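Side-chain contacts in 3,6-diketocamphane 1,6-monooxygenase (Pseudomonas putida, PDB 4UWM), which oxidises 3,6-diketocamphane to a lactone with FMNH2 and molecular oxygen, a step in the breakdown of (-)-camphor, and works as a homodimer: residues Y352-P355 against A356-F359; V31-S35 against V36-S40; R270-E274 against G275-Y279; L66-K69 against N70-F73; Q97-E100 against G101-L105. One frame throughout, in Å; residues are numbered along the deposited sequence. Where two conformers were deposited one is given.

Contact 1 (Y352-P355 against A356-F359)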
# COMPACT_ATOMS: atom_id res chain seq x y z
N TYR A 352 -9.16 20.87 -3.73
CA TYR A 352 -8.11 20.53 -4.67
C TYR A 352 -7.99 21.56 -5.82
O TYR A 352 -6.88 21.86 -6.24
CB TYR A 352 -8.39 19.16 -5.27
CG TYR A 352 -7.34 18.65 -6.23
CD1 TYR A 352 -5.99 18.59 -5.88
CD2 TYR A 352 -7.71 18.19 -7.49
CE1 TYR A 352 -5.04 18.08 -6.75
CE2 TYR A 352 -6.76 17.69 -8.37
CZ TYR A 352 -5.44 17.62 -7.99
OH TYR A 352 -4.52 17.10 -8.87
N ASP A 353 -9.13 22.08 -6.30
CA ASP A 353 -9.11 23.08 -7.42
C ASP A 353 -8.53 24.43 -7.05
O ASP A 353 -7.95 25.11 -7.91
CB ASP A 353 -10.49 23.29 -8.03
CG ASP A 353 -10.97 22.10 -8.82
OD1 ASP A 353 -10.13 21.29 -9.27
OD2 ASP A 353 -12.20 21.97 -9.04
N ASP A 354 -8.68 24.83 -5.80
CA ASP A 354 -8.34 26.16 -5.39
C ASP A 354 -8.04 26.14 -3.89
O ASP A 354 -8.86 26.54 -3.08
CB ASP A 354 -9.51 27.09 -5.76
CG ASP A 354 -9.26 28.55 -5.45
OD1 ASP A 354 -8.10 28.96 -5.24
OD2 ASP A 354 -10.27 29.28 -5.41
N PRO A 355 -6.84 25.65 -3.52
CA PRO A 355 -6.57 25.41 -2.10
C PRO A 355 -6.13 26.59 -1.24
O PRO A 355 -6.13 26.46 -0.02
CB PRO A 355 -5.48 24.34 -2.12
CG PRO A 355 -4.81 24.52 -3.43
CD PRO A 355 -5.86 24.98 -4.39
N ALA A 356 -5.80 27.73 -1.87
CA ALA A 356 -5.31 28.89 -1.12
C ALA A 356 -6.07 29.28 0.17
O ALA A 356 -5.44 29.41 1.23
CB ALA A 356 -5.12 30.10 -2.05
N PRO A 357 -7.42 29.45 0.09
CA PRO A 357 -8.13 29.83 1.31
C PRO A 357 -8.18 28.71 2.37
O PRO A 357 -8.25 28.98 3.57
CB PRO A 357 -9.54 30.17 0.81
CG PRO A 357 -9.67 29.54 -0.52
CD PRO A 357 -8.30 29.46 -1.09
N TRP A 358 -8.12 27.46 1.91
CA TRP A 358 -8.09 26.29 2.81
C TRP A 358 -6.72 26.16 3.51
O TRP A 358 -6.63 26.03 4.74
CB TRP A 358 -8.49 25.03 2.02
CG TRP A 358 -8.32 23.75 2.75
CD1 TRP A 358 -7.36 22.79 2.53
CD2 TRP A 358 -9.13 23.28 3.83
NE1 TRP A 358 -7.52 21.76 3.42
CE2 TRP A 358 -8.59 22.03 4.23
CE3 TRP A 358 -10.24 23.79 4.51
CZ2 TRP A 358 -9.14 21.28 5.27
CZ3 TRP A 358 -10.79 23.04 5.54
CH2 TRP A 358 -10.24 21.80 5.91
N PHE A 359 -5.65 26.23 2.74
CA PHE A 359 -4.29 26.28 3.29
C PHE A 359 -4.06 27.42 4.32
O PHE A 359 -3.44 27.20 5.37
CB PHE A 359 -3.27 26.33 2.15
CG PHE A 359 -3.15 25.04 1.38
CD1 PHE A 359 -3.70 23.84 1.88
CD2 PHE A 359 -2.44 24.99 0.18
CE1 PHE A 359 -3.56 22.64 1.17
CE2 PHE A 359 -2.30 23.80 -0.52
CZ PHE A 359 -2.86 22.62 -0.02

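Contact 2 (V31-S35 against V36-S40)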
# COMPACT_ATOMS: atom_id res chain seq x y z
N VAL A 31 1.84 17.27 2.70
CA VAL A 31 2.98 18.22 2.64
C VAL A 31 2.63 19.58 3.28
O VAL A 31 3.38 20.08 4.12
CB VAL A 31 3.50 18.40 1.19
CG1 VAL A 31 4.59 19.48 1.12
CG2 VAL A 31 4.05 17.09 0.64
N GLN A 32 1.47 20.14 2.94
CA GLN A 32 1.10 21.47 3.45
C GLN A 32 0.86 21.40 4.96
O GLN A 32 1.27 22.31 5.68
CB GLN A 32 -0.13 22.02 2.71
CG GLN A 32 -0.48 23.48 3.01
CD GLN A 32 -1.29 23.68 4.28
OE1 GLN A 32 -1.98 22.77 4.77
NE2 GLN A 32 -1.22 24.88 4.83
N ALA A 33 0.20 20.33 5.43
CA ALA A 33 -0.07 20.19 6.86
C ALA A 33 1.24 20.08 7.64
O ALA A 33 1.40 20.73 8.68
CB ALA A 33 -1.00 19.01 7.15
N ASP A 34 2.17 19.29 7.11
CA ASP A 34 3.51 19.17 7.68
C ASP A 34 4.19 20.56 7.75
O ASP A 34 4.76 20.90 8.79
CB ASP A 34 4.35 18.19 6.86
CG ASP A 34 5.69 17.88 7.49
OD1 ASP A 34 5.76 17.46 8.67
OD2 ASP A 34 6.70 17.99 6.76
N SER A 35 4.11 21.34 6.66
CA SER A 35 4.77 22.66 6.57
C SER A 35 4.27 23.68 7.61
O SER A 35 5.02 24.56 8.01
CB SER A 35 4.64 23.24 5.17
OG SER A 35 3.32 23.72 4.95
N VAL A 36 3.03 23.56 8.05
CA VAL A 36 2.47 24.52 9.01
C VAL A 36 2.32 23.91 10.40
O VAL A 36 1.58 24.43 11.22
CB VAL A 36 1.14 25.16 8.52
CG1 VAL A 36 1.34 25.85 7.18
CG2 VAL A 36 0.00 24.14 8.44
N GLY A 37 3.01 22.79 10.64
CA GLY A 37 3.12 22.19 11.97
C GLY A 37 1.90 21.45 12.48
O GLY A 37 1.72 21.29 13.70
N ILE A 38 1.06 20.98 11.57
CA ILE A 38 -0.01 20.07 11.96
C ILE A 38 0.63 18.75 12.44
O ILE A 38 1.58 18.25 11.86
CB ILE A 38 -1.09 19.94 10.85
CG1 ILE A 38 -1.90 21.25 10.79
CG2 ILE A 38 -2.02 18.74 11.10
CD1 ILE A 38 -2.92 21.33 9.67
N ASP A 39 0.14 18.24 13.57
CA ASP A 39 0.79 17.14 14.29
C ASP A 39 0.56 15.76 13.64
O ASP A 39 1.45 14.91 13.65
CB ASP A 39 0.25 17.07 15.73
CG ASP A 39 0.96 16.01 16.55
OD1 ASP A 39 2.20 16.06 16.62
OD2 ASP A 39 0.28 15.12 17.12
N SER A 40 -0.64 15.53 13.14
CA SER A 40 -1.01 14.21 12.62
C SER A 40 -1.97 14.34 11.45
O SER A 40 -2.73 15.30 11.36
CB SER A 40 -1.61 13.34 13.72
OG SER A 40 -2.80 13.91 14.22

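Contact 3 (R270-E274 against G275-Y279)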
# COMPACT_ATOMS: atom_id res chain seq x y z
N ARG A 270 -18.81 33.08 5.01
CA ARG A 270 -19.14 33.13 3.59
C ARG A 270 -18.39 32.05 2.80
O ARG A 270 -18.98 31.39 1.94
CB ARG A 270 -18.86 34.51 2.99
CG ARG A 270 -19.51 34.72 1.63
CD ARG A 270 -19.04 36.02 0.97
NE ARG A 270 -17.60 36.05 0.77
CZ ARG A 270 -16.94 35.30 -0.12
NH1 ARG A 270 -17.60 34.45 -0.90
NH2 ARG A 270 -15.63 35.40 -0.21
N LEU A 271 -17.12 31.86 3.11
CA LEU A 271 -16.30 30.84 2.45
C LEU A 271 -16.82 29.42 2.70
O LEU A 271 -16.80 28.57 1.80
CB LEU A 271 -14.83 30.99 2.85
CG LEU A 271 -14.08 32.16 2.19
CD1 LEU A 271 -12.77 32.45 2.92
CD2 LEU A 271 -13.83 31.97 0.70
N VAL A 272 -17.32 29.18 3.92
CA VAL A 272 -17.96 27.92 4.28
C VAL A 272 -19.27 27.75 3.53
O VAL A 272 -19.47 26.75 2.85
CB VAL A 272 -18.22 27.81 5.81
CG1 VAL A 272 -19.06 26.58 6.14
CG2 VAL A 272 -16.93 27.80 6.59
N MET A 273 -20.15 28.75 3.63
CA MET A 273 -21.47 28.68 3.00
C MET A 273 -21.39 28.51 1.49
O MET A 273 -22.17 27.77 0.88
CB MET A 273 -22.30 29.94 3.29
CG MET A 273 -22.63 30.20 4.75
SD MET A 273 -23.75 29.02 5.50
CE MET A 273 -25.25 29.25 4.55
N GLU A 274 -20.44 29.21 0.87
CA GLU A 274 -20.36 29.26 -0.58
C GLU A 274 -19.30 28.34 -1.17
O GLU A 274 -19.22 28.20 -2.40
CB GLU A 274 -20.13 30.71 -1.05
CG GLU A 274 -21.36 31.61 -0.90
CD GLU A 274 -21.12 33.07 -1.30
OE1 GLU A 274 -20.09 33.38 -1.94
OE2 GLU A 274 -21.97 33.92 -0.97
N GLY A 275 -18.49 27.69 -0.33
CA GLY A 275 -17.40 26.84 -0.82
C GLY A 275 -17.60 25.33 -0.72
O GLY A 275 -18.73 24.86 -0.53
N PRO A 276 -16.51 24.55 -0.87
CA PRO A 276 -16.50 23.07 -0.81
C PRO A 276 -17.21 22.48 0.41
O PRO A 276 -17.92 21.49 0.27
CB PRO A 276 -15.01 22.75 -0.73
CG PRO A 276 -14.38 23.84 -1.55
CD PRO A 276 -15.19 25.08 -1.26
N ILE A 277 -17.02 23.07 1.59
CA ILE A 277 -17.64 22.58 2.83
C ILE A 277 -19.17 22.66 2.76
O ILE A 277 -19.86 21.65 2.91
CB ILE A 277 -17.06 23.27 4.08
CG1 ILE A 277 -15.55 23.07 4.14
CG2 ILE A 277 -17.75 22.81 5.37
CD1 ILE A 277 -14.79 23.98 5.08
N GLY A 278 -19.70 23.85 2.48
CA GLY A 278 -21.14 24.01 2.33
C GLY A 278 -21.71 23.13 1.25
O GLY A 278 -22.81 22.60 1.41
N TYR A 279 -20.97 22.96 0.15
CA TYR A 279 -21.40 22.08 -0.95
C TYR A 279 -21.57 20.61 -0.51
O TYR A 279 -22.59 19.97 -0.81
CB TYR A 279 -20.43 22.17 -2.15
CG TYR A 279 -20.86 21.29 -3.29
CD1 TYR A 279 -21.90 21.68 -4.15
CD2 TYR A 279 -20.27 20.04 -3.50
CE1 TYR A 279 -22.32 20.85 -5.18
CE2 TYR A 279 -20.69 19.22 -4.53
CZ TYR A 279 -21.71 19.63 -5.37
OH TYR A 279 -22.12 18.82 -6.39
O HOH W 1 -15.94 25.86 2.14
O HOH W 2 -21.67 25.87 -1.28

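Contact 4 (L66-K69 against N70-F73)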
# COMPACT_ATOMS: atom_id res chain seq x y z
N LEU A 66 8.27 10.19 2.57
CA LEU A 66 9.57 10.81 2.40
C LEU A 66 9.42 12.27 1.96
O LEU A 66 10.41 12.93 1.74
CB LEU A 66 10.48 10.02 1.45
CG LEU A 66 10.74 8.52 1.77
CD1 LEU A 66 11.87 7.93 0.95
CD2 LEU A 66 11.02 8.26 3.24
N GLN A 67 8.18 12.75 1.85
CA GLN A 67 7.93 14.14 1.43
C GLN A 67 7.62 15.03 2.62
O GLN A 67 7.33 16.21 2.47
CB GLN A 67 6.77 14.21 0.42
CG GLN A 67 7.06 13.51 -0.90
CD GLN A 67 6.05 13.85 -1.97
OE1 GLN A 67 5.71 15.03 -2.19
NE2 GLN A 67 5.59 12.83 -2.69
N THR A 68 7.69 14.46 3.82
CA THR A 68 7.32 15.18 5.02
C THR A 68 8.38 14.89 6.07
O THR A 68 9.10 13.88 5.95
CB THR A 68 5.94 14.73 5.55
OG1 THR A 68 5.92 13.31 5.69
CG2 THR A 68 4.81 15.15 4.60
N LYS A 69 8.45 15.75 7.09
CA LYS A 69 9.49 15.67 8.12
C LYS A 69 8.96 15.31 9.50
O LYS A 69 9.51 14.46 10.17
CB LYS A 69 10.27 17.00 8.19
CG LYS A 69 11.45 17.10 7.23
CD LYS A 69 11.27 18.20 6.19
CE LYS A 69 10.64 17.69 4.90
NZ LYS A 69 10.63 18.75 3.86
N ASN A 70 7.88 15.96 9.92
CA ASN A 70 7.40 15.80 11.28
C ASN A 70 6.04 15.19 11.48
O ASN A 70 5.80 14.58 12.52
CB ASN A 70 7.39 17.16 12.00
CG ASN A 70 8.73 17.87 11.89
OD1 ASN A 70 9.77 17.32 12.23
ND2 ASN A 70 8.70 19.08 11.38
N ILE A 71 5.12 15.41 10.54
CA ILE A 71 3.74 15.00 10.74
C ILE A 71 3.69 13.47 10.94
O ILE A 71 4.49 12.75 10.35
CB ILE A 71 2.85 15.48 9.56
CG1 ILE A 71 1.37 15.46 9.93
CG2 ILE A 71 3.20 14.74 8.25
CD1 ILE A 71 0.51 16.33 9.02
N LYS A 72 2.78 13.02 11.80
CA LYS A 72 2.54 11.61 12.04
C LYS A 72 1.31 11.16 11.23
O LYS A 72 0.34 11.90 11.09
CB LYS A 72 2.26 11.35 13.53
CG LYS A 72 3.37 11.82 14.47
CD LYS A 72 2.98 11.45 15.89
CE LYS A 72 3.77 12.23 16.93
NZ LYS A 72 3.35 11.73 18.27
N PHE A 73 1.34 9.92 10.72
CA PHE A 73 0.22 9.40 9.92
C PHE A 73 -0.50 8.26 10.61
O PHE A 73 0.12 7.50 11.35
CB PHE A 73 0.73 8.88 8.58
CG PHE A 73 1.31 9.94 7.70
CD1 PHE A 73 0.48 10.70 6.87
CD2 PHE A 73 2.68 10.15 7.66
CE1 PHE A 73 1.02 11.66 6.04
CE2 PHE A 73 3.22 11.12 6.81
CZ PHE A 73 2.39 11.89 6.01

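Contact 5 (Q97-E100 against G101-L105)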
# COMPACT_ATOMS: atom_id res chain seq x y z
N GLN A 97 8.27 1.48 10.23
CA GLN A 97 9.72 1.62 10.04
C GLN A 97 10.10 2.70 9.03
O GLN A 97 11.06 3.45 9.27
CB GLN A 97 10.40 0.29 9.64
CG GLN A 97 10.52 -0.75 10.76
CD GLN A 97 11.33 -1.98 10.33
OE1 GLN A 97 12.26 -1.88 9.55
NE2 GLN A 97 10.96 -3.15 10.84
N ILE A 98 9.41 2.74 7.88
CA ILE A 98 9.73 3.71 6.82
C ILE A 98 9.57 5.13 7.38
O ILE A 98 10.38 6.01 7.08
CB ILE A 98 8.82 3.53 5.57
CG1 ILE A 98 9.08 2.17 4.90
CG2 ILE A 98 9.04 4.65 4.56
CD1 ILE A 98 8.03 1.78 3.86
N LEU A 99 8.53 5.33 8.18
CA LEU A 99 8.21 6.61 8.81
C LEU A 99 9.03 6.90 10.09
O LEU A 99 8.85 7.93 10.72
CB LEU A 99 6.73 6.60 9.18
CG LEU A 99 5.81 6.79 7.98
CD1 LEU A 99 4.40 6.36 8.33
CD2 LEU A 99 5.84 8.25 7.52
N GLU A 100 9.89 5.96 10.48
CA GLU A 100 10.66 6.09 11.72
C GLU A 100 9.76 6.41 12.92
O GLU A 100 10.08 7.25 13.74
CB GLU A 100 11.78 7.12 11.54
CG GLU A 100 12.72 6.66 10.44
CD GLU A 100 13.82 7.65 10.11
OE1 GLU A 100 13.57 8.87 10.07
OE2 GLU A 100 14.94 7.19 9.84
N GLY A 101 8.62 5.73 12.98
CA GLY A 101 7.68 5.84 14.09
C GLY A 101 6.72 7.01 14.07
O GLY A 101 5.94 7.17 15.02
N ARG A 102 6.76 7.84 13.02
CA ARG A 102 5.76 8.89 12.83
C ARG A 102 4.48 8.26 12.33
O ARG A 102 4.02 8.58 11.22
CB ARG A 102 6.21 9.94 11.80
CG ARG A 102 7.51 10.66 12.10
CD ARG A 102 7.81 11.74 11.07
NE ARG A 102 8.25 11.24 9.76
CZ ARG A 102 7.71 11.58 8.58
NH1 ARG A 102 6.68 12.42 8.50
NH2 ARG A 102 8.24 11.10 7.48
N TYR A 103 3.89 7.39 13.16
CA TYR A 103 2.82 6.51 12.70
C TYR A 103 2.02 6.09 13.90
O TYR A 103 2.59 5.89 14.96
CB TYR A 103 3.45 5.28 11.99
CG TYR A 103 2.44 4.26 11.56
CD1 TYR A 103 2.02 3.26 12.43
CD2 TYR A 103 1.87 4.32 10.28
CE1 TYR A 103 1.06 2.35 12.06
CE2 TYR A 103 0.90 3.40 9.89
CZ TYR A 103 0.52 2.41 10.78
OH TYR A 103 -0.45 1.50 10.43
N PHE A 104 0.70 5.99 13.75
CA PHE A 104 -0.08 5.21 14.70
C PHE A 104 -1.21 4.52 13.95
O PHE A 104 -1.46 4.84 12.79
CB PHE A 104 -0.55 6.00 15.95
CG PHE A 104 -1.44 7.18 15.66
CD1 PHE A 104 -0.90 8.38 15.20
CD2 PHE A 104 -2.82 7.10 15.89
CE1 PHE A 104 -1.72 9.48 14.95
CE2 PHE A 104 -3.65 8.19 15.63
CZ PHE A 104 -3.08 9.38 15.17
N LEU A 105 -1.87 3.58 14.62
CA LEU A 105 -2.78 2.66 13.95
C LEU A 105 -4.22 2.75 14.44
O LEU A 105 -4.54 2.39 15.58
CB LEU A 105 -2.25 1.21 14.11
CG LEU A 105 -3.17 0.05 13.72
CD1 LEU A 105 -3.40 0.02 12.20
CD2 LEU A 105 -2.57 -1.27 14.21
O HOH W 3 10.79 8.76 7.50
O HOH W 4 11.21 10.29 9.83

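Contact 1 (Y352-P355 against A356-F359)
With chi1 at -70°, F359 sets its CG anti to its own carbonyl carbon and lays the ring back along P355, the two side chains running side by side in the same direction. W358, next door, takes the other course: its CG is anti to the backbone N (chi1 172°), and the indole is carried off to stack on the ring of Y351. Both belong to the opening turn of helix 356-369, the helix that follows strand 343-347 in the TIM-barrel fold of this luciferase-like monooxygenase. The turn is closed by F359 N, which donates to P355 O at 2.8 Å. That bond is nearly straight at the hydrogen (172°) and close to collinear with the carbonyl. P357, two residues after P355, has no N-H to give, a lack that costs no bond in the first turn of a helix. Its CD lies instead 3.6 Å from D354 O. At the ring of F359 the meeting is a CH-pi contact: P355 CB stands over one face, 3.8 Å from the centroid and displaced toward the rim. The turn packs against helix 19-35: P355 on W25 and F359 on Q32. Cutting F359 back to an alanine is likely to leave the P355 ring without its aromatic cover and open a gap beside helix 19-35. The nearest approach of the two side chains is P355 CB to F359 CE2, 3.6 Å.

Contact 2 (V31-S35 against V36-S40)
V36, the first residue to leave helical geometry after helix 19-35, lies back over the last turn and touches Q32. Its N donates to Q32 O at 3.2 Å, with a bent N-H...O angle of 136°, and more weakly to A33 O. The two methyls divide the neighbourhood: CG1, anti to the carbonyl carbon (chi1 -57°), reaches Q32 NE2 at 3.6 Å, while CG2 sits 3.5 Å from Q32 O. Q32 meets it by bending at chi2, which brings the amide nitrogen against the valine. G37 comes next, and its phi of 75° turns the chain back across the helix end. Its N donates to D34 O at 3.2 Å, approaching well above the plane of that carbonyl. I38 then completes the reversal. Its N reaches A33 O at 2.9 Å, the shorter of the two bonds that mark this turn, and its CB packs on A33 CB at 3.8 Å; CD1 of the isoleucine also lies against that methyl. Beyond I38 the chain enters strand 40-43, and D39, just before it, and S40 pair through their backbones with T5 and L7 of strand 4-9. A bond from I38 N to A33 O, a second from G37 N to D34 O, positive phi at the C-prime glycine and an apolar contact between A33 and I38 together identify a Schellman motif, here ending the helix that precedes a barrel strand.

Contact 3 (R270-E274 against G275-Y279)
G275, bonded weakly through its N to V272 O, is the N-cap of helix 276-291 and the joint of a helix-to-helix junction with helix 265-274. In one of its two conformers, R270 starts out away from the junction, but its guanidinium swings back toward E274 and also pairs through NH2 with E267. L271 O is joined to the new helix by a water that gives it a hydrogen at 2.9 Å and accepts one from I277 N at 3.0 Å. V272 makes the direct link: besides the bond from G275, its O takes a weak one from G278 N, 2.9 Å long but bent to 129°. G278 has no side chain, which allows its backbone to come this close to V272 O. The V272 side chain crosses I277 obliquely, CG1 to CG2 at 4.1 Å, a loose apolar contact beside F260 of strand 254-261. M273 O has a second water, which donates to it and to G275 O. The M273 side chain leads elsewhere, onto helix 311-317. E274, last of the segment, extends its chain back along the helix. In that same R270 conformer, NH1 forms a salt bridge with E274 OE1 at 2.9 Å, meeting the carboxylate from above its plane.

Contact 4 (L66-K69 against N70-F73)
Between T68, extended at phi -136° and psi 161°, and I71, extended again, K69 and N70 fold the chain through a bend, and no backbone bond joins its two arms. What meets across the bend is the T68 side chain. Its CB lies 3.8 Å from I71 CG2, with the threonine CG2 slightly farther from the same methyl, at 4.0 Å. A chi1 of 52° places OG1 between the backbone N and the carbonyl carbon and aims it at F73. There it meets the ring at the edge, close to the ring plane, 3.7 Å from CE2 and 3.8 Å from CZ. The hydroxyl's polar needs are met elsewhere: it is hydrogen-bonded to A64 O, one turn back in helix 57-65, and to NH1 of R102. This is the alpha-to-beta turn of a TIM barrel, carrying the chain from helix 57-65 into the parallel strand 72-79, on which the FMN-binding M76 lies. D34 of helix 19-35 pins the bend from outside, its carboxylate accepting from the backbone N atoms of K69, N70 and I71. N70 folds over the preceding peptide, its OD1 3.5 Å from both K69 C and K69 O. I71 leads away from T68 toward A33 and I38, while the F73 ring packs on I61 and A64.

Contact 5 (Q97-E100 against G101-L105)
L99 points toward R102 and Y103, and its side chain can be followed from root to tip. CB lies 3.9 Å from R102 O, and CG, anti to its own carbonyl carbon, keeps much the same company. There the chain forks. CD1 lies 3.7 Å from R102 O and 3.8 Å from Y103 CD2, at the edge of that ring and near its plane. CD2 lies over one face of the R102 guanidinium, 3.7 Å from NH2 and shifted toward the rim. The backbone brings these partners round: R102 N donates to L99 O at 3.1 Å, closing a type I' turn in which E100 and G101 both have positive phi. E100 also ends helix 85-98 in a Schellman motif, and R102 is the centre of an inverse gamma turn before strand 105-108. R102 bends at chi3 (-74°), which brings its flat group across the leucine. Water 4 donates to E100 OE1 and accepts from R102 NE at 3.1 Å, bridging two opposite charges whose atoms do not touch. With only an alanine at L99, the guanidinium would probably lose its apolar support and a gap open beside Y103, I61 and F73. The N-H groups of a guanidinium lie in its plane, so a leucine over the face leaves them able to bond at the edge: NH2 donates to A65 O and NH1 to I71 O, while water 3 lies in the plane, at the end of a long, weak bond from NH2. This is consistent with a charge kept fixed in a partly buried turn.

In the fold
Contacts 2, 4 and 5 are successive helix-to-strand turns of the barrel and interlock: contacts 2 and 4 meet through D34, contacts 4 and 5 through R102. Contact 4 is buried, contacts 2 and 5 partly so. Contacts 1 and 3 lie farther from the chain centre, at 22 and 23 Å, and touch through W358 and I277; contact 1 is a surface contact, contact 3 partly buried. Backbone bonds define the helix ends of contacts 2 and 5, whereas waters bridge polar atoms at contacts 3 and 5. Contact 1 adds a CH-pi pair at a helix start, and contact 4 has only packing between its own segments, taking hydrogen bonds from contacts 2 and 5 and helix 57-65.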